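Local coordinates for protein Rubredoxin\:oxygen oxidoreductase (Desulfovibrio gigas, PDB 1E5D) that reduces one oxygen molecule to two water molecules in a four-electron reaction, using a diiron centre and flavin mononucleotide, at residues Arg21-Tyr26 with Pro224-Ile229. Sequence-based numbering, arbitrary orientation.
Sequences RDFHGY and PDHGVI. With FEO (mu-oxo-diiron), chain D.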
ATOM      1  N   ARG A  21      10.873   5.178  13.020  1.00 13.32           N
ATOM      2  CA  ARG A  21      10.341   5.806  11.806  1.00 13.51           C
ATOM      3  C   ARG A  21       8.986   5.165  11.523  1.00 15.64           C
ATOM      4  O   ARG A  21       7.994   5.875  11.365  1.00 16.59           O
ATOM      5  CB  ARG A  21      11.311   5.694  10.643  1.00  6.62           C
ATOM      6  CG  ARG A  21      12.626   6.423  10.890  1.00  6.92           C
ATOM      7  CD  ARG A  21      12.424   7.933  10.744  1.00  9.63           C
ATOM      8  NE  ARG A  21      13.718   8.610  10.764  1.00 19.88           N
ATOM      9  CZ  ARG A  21      14.409   8.887  11.861  1.00 20.83           C
ATOM     10  NH1 ARG A  21      13.946   8.557  13.062  1.00 15.73           N
ATOM     11  NH2 ARG A  21      15.578   9.503  11.754  1.00 31.88           N
ATOM     12  N   ASP A  22       8.987   3.840  11.486  1.00 14.03           N
ATOM     13  CA  ASP A  22       7.744   3.079  11.493  1.00 12.50           C
ATOM     14  C   ASP A  22       7.176   3.182  12.912  1.00 13.73           C
ATOM     15  O   ASP A  22       7.646   2.490  13.814  1.00 21.17           O
ATOM     16  CB  ASP A  22       7.937   1.628  11.080  1.00  7.45           C
ATOM     17  CG  ASP A  22       6.729   0.732  11.247  1.00 16.05           C
ATOM     18  OD1 ASP A  22       5.660   1.152  11.736  1.00 26.43           O
ATOM     19  OD2 ASP A  22       6.821  -0.467  10.884  1.00 25.58           O
ATOM     20  N   PHE A  23       6.185   4.043  13.086  1.00 15.75           N
ATOM     21  CA  PHE A  23       5.543   4.220  14.381  1.00 14.67           C
ATOM     22  C   PHE A  23       4.369   3.257  14.530  1.00 15.26           C
ATOM     23  O   PHE A  23       3.301   3.434  13.940  1.00 20.22           O
ATOM     24  CB  PHE A  23       5.086   5.672  14.561  1.00 16.14           C
ATOM     25  CG  PHE A  23       4.816   6.035  16.012  1.00 20.86           C
ATOM     26  CD1 PHE A  23       5.860   6.198  16.906  1.00 21.74           C
ATOM     27  CD2 PHE A  23       3.519   6.206  16.462  1.00 17.84           C
ATOM     28  CE1 PHE A  23       5.636   6.521  18.232  1.00 15.49           C
ATOM     29  CE2 PHE A  23       3.279   6.530  17.788  1.00 18.04           C
ATOM     30  CZ  PHE A  23       4.335   6.687  18.669  1.00 19.59           C
ATOM     31  N   HIS A  24       4.601   2.224  15.319  1.00 16.80           N
ATOM     32  CA  HIS A  24       3.618   1.225  15.699  1.00 19.21           C
ATOM     33  C   HIS A  24       2.858   0.600  14.545  1.00 13.98           C
ATOM     34  O   HIS A  24       1.726   0.154  14.735  1.00 23.28           O
ATOM     35  CB  HIS A  24       2.620   1.874  16.684  1.00 14.77           C
ATOM     36  CG  HIS A  24       3.364   2.388  17.882  1.00 20.67           C
ATOM     37  ND1 HIS A  24       2.858   3.315  18.760  1.00 29.28           N
ATOM     38  CD2 HIS A  24       4.601   2.081  18.331  1.00 25.47           C
ATOM     39  CE1 HIS A  24       3.746   3.560  19.706  1.00 29.26           C
ATOM     40  NE2 HIS A  24       4.818   2.822  19.466  1.00 30.68           N
ATOM     41  N   GLY A  25       3.458   0.531  13.365  1.00 10.95           N
ATOM     42  CA  GLY A  25       2.858  -0.187  12.261  1.00 12.95           C
ATOM     43  C   GLY A  25       1.855   0.594  11.458  1.00 17.37           C
ATOM     44  O   GLY A  25       1.487   0.177  10.351  1.00 20.07           O
ATOM     45  N   TYR A  26       1.360   1.736  11.949  1.00 20.04           N
ATOM     46  CA  TYR A  26       0.294   2.378  11.160  1.00 19.43           C
ATOM     47  C   TYR A  26       0.741   3.716  10.594  1.00 20.28           C
ATOM     48  O   TYR A  26       0.270   4.086   9.516  1.00 35.74           O
ATOM     49  CB  TYR A  26      -0.988   2.505  11.988  1.00 10.89           C
ATOM     50  CG  TYR A  26      -0.980   3.534  13.093  1.00 17.42           C
ATOM     51  CD1 TYR A  26      -0.522   3.216  14.365  1.00 21.32           C
ATOM     52  CD2 TYR A  26      -1.427   4.836  12.886  1.00 20.11           C
ATOM     53  CE1 TYR A  26      -0.513   4.154  15.381  1.00 20.55           C
ATOM     54  CE2 TYR A  26      -1.422   5.786  13.887  1.00 18.34           C
ATOM     55  CZ  TYR A  26      -0.961   5.434  15.141  1.00 23.27           C
ATOM     56  OH  TYR A  26      -0.940   6.356  16.165  1.00 39.07           O
ATOM     57  N   PRO A 224       2.073  14.204  28.313  1.00 23.03           N
ATOM     58  CA  PRO A 224       1.697  13.088  27.442  1.00 20.72           C
ATOM     59  C   PRO A 224       2.754  11.981  27.380  1.00 18.59           C
ATOM     60  O   PRO A 224       3.905  12.160  27.792  1.00 17.35           O
ATOM     61  CB  PRO A 224       1.567  13.793  26.088  1.00 16.53           C
ATOM     62  CG  PRO A 224       2.605  14.854  26.124  1.00 19.91           C
ATOM     63  CD  PRO A 224       2.777  15.257  27.561  1.00 19.14           C
ATOM     64  N   ASP A 225       2.335  10.835  26.857  1.00 13.36           N
ATOM     65  CA  ASP A 225       3.102   9.627  26.652  1.00 14.16           C
ATOM     66  C   ASP A 225       4.269   9.787  25.682  1.00 13.80           C
ATOM     67  O   ASP A 225       5.262   9.091  25.848  1.00 12.98           O
ATOM     68  CB  ASP A 225       2.201   8.540  26.047  1.00 18.02           C
ATOM     69  CG  ASP A 225       1.359   7.839  27.088  1.00 20.14           C
ATOM     70  OD1 ASP A 225       1.618   8.033  28.291  1.00 29.79           O
ATOM     71  OD2 ASP A 225       0.417   7.123  26.686  1.00 19.59           O
ATOM     72  N   HIS A 226       4.110  10.664  24.701  1.00 10.01           N
ATOM     73  CA  HIS A 226       5.063  10.866  23.632  1.00 10.90           C
ATOM     74  C   HIS A 226       5.380  12.334  23.397  1.00 13.15           C
ATOM     75  O   HIS A 226       4.482  13.170  23.284  1.00 17.40           O
ATOM     76  CB  HIS A 226       4.531  10.299  22.298  1.00  4.83           C
ATOM     77  CG  HIS A 226       3.959   8.922  22.435  1.00  8.92           C
ATOM     78  ND1 HIS A 226       4.710   7.835  22.822  1.00  8.79           N
ATOM     79  CD2 HIS A 226       2.706   8.457  22.249  1.00 10.79           C
ATOM     80  CE1 HIS A 226       3.940   6.766  22.859  1.00  9.61           C
ATOM     81  NE2 HIS A 226       2.715   7.109  22.517  1.00  8.04           N
ATOM     82  N   GLY A 227       6.671  12.641  23.283  1.00 15.11           N
ATOM     83  CA  GLY A 227       7.046  13.994  22.906  1.00 17.91           C
ATOM     84  C   GLY A 227       7.285  14.869  24.120  1.00 19.71           C
ATOM     85  O   GLY A 227       7.486  14.371  25.232  1.00 23.22           O
ATOM     86  N   VAL A 228       7.262  16.181  23.887  1.00 15.30           N
ATOM     87  CA  VAL A 228       7.633  17.122  24.937  1.00 19.07           C
ATOM     88  C   VAL A 228       6.474  17.405  25.883  1.00 24.47           C
ATOM     89  O   VAL A 228       5.308  17.178  25.582  1.00 26.13           O
ATOM     90  CB  VAL A 228       8.142  18.454  24.355  1.00 18.42           C
ATOM     91  CG1 VAL A 228       9.410  18.209  23.552  1.00 20.69           C
ATOM     92  CG2 VAL A 228       7.066  19.098  23.502  1.00  4.24           C
ATOM     93  N   ILE A 229       6.855  17.910  27.050  1.00 22.88           N
ATOM     94  CA  ILE A 229       5.881  18.312  28.053  1.00 18.92           C
ATOM     95  C   ILE A 229       5.409  19.737  27.814  1.00 17.19           C
ATOM     96  O   ILE A 229       6.226  20.606  27.494  1.00 18.95           O
ATOM     97  CB  ILE A 229       6.497  18.195  29.458  1.00 20.79           C
ATOM     98  CG1 ILE A 229       6.646  16.740  29.915  1.00 22.79           C
ATOM     99  CG2 ILE A 229       5.709  19.016  30.463  1.00 17.33           C
ATOM    100  CD1 ILE A 229       7.835  16.523  30.828  1.00 41.03           C
TER
HETATM  101 FE1  FEO D 404       1.210   5.790  22.786  1.00 11.81          FE
HETATM  102 FE2  FEO D 404      -1.869   4.635  22.091  1.00 15.50          FE
HETATM  103  O   FEO D 404       0.227   4.345  22.870  1.00 24.07           O
HETATM  104  O   HOH W   1       1.785   5.389  25.114  1.00 23.72           O
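Phe23 meets the iron ligand His226 in a T-shaped stack. The rim of the phenyl ring points at one face of the imidazole, with the planes at 87° and the centroids 5.5 Å apart. CZ of Phe23 leads and lies over the centre of the imidazole, 4.2 Å from NE2 of His226. With CG anti to the backbone N (chi1 -162°), the phenyl ring extends toward the imidazole. On the opposite face of the imidazole lies CB of Asp225, so the ring is sandwiched between the two.

The rest of the imidazole is fixed at its edge. NE2 of His226 binds one iron of the diiron centre (FE1) at 2.0 Å. ND1 is hydrogen-bonded to the backbone O of Thr34, which holds the ring's rotation. Asp83 and Asp165 bind iron next to it. A water bound to FE1 also donates to OD2 of Asp225, at 2.7 Å, and the same OD2 is hydrogen-bonded to ND1 of His84.

The tight part is small: the two buried rings carry most of the contact. CE1 of His24 sits 3.3 Å above one face of the Phe23 ring, toward its rim. The loose side is the exposed Asp22 end of the turn, where the second subunit also lies against it. There OD1 of Asp22 accepts from the backbone N of Gly25 (2.8 Å), an Asx motif, and Gly25 O accepts a hydrogen bond from NZ of Lys290 of the second subunit.

Histidine and carboxylate ligands carried on loops at the strand ends are characteristic of the diiron site of a metallo-beta-lactamase-like domain, here with Phe23 as a second-shell wall.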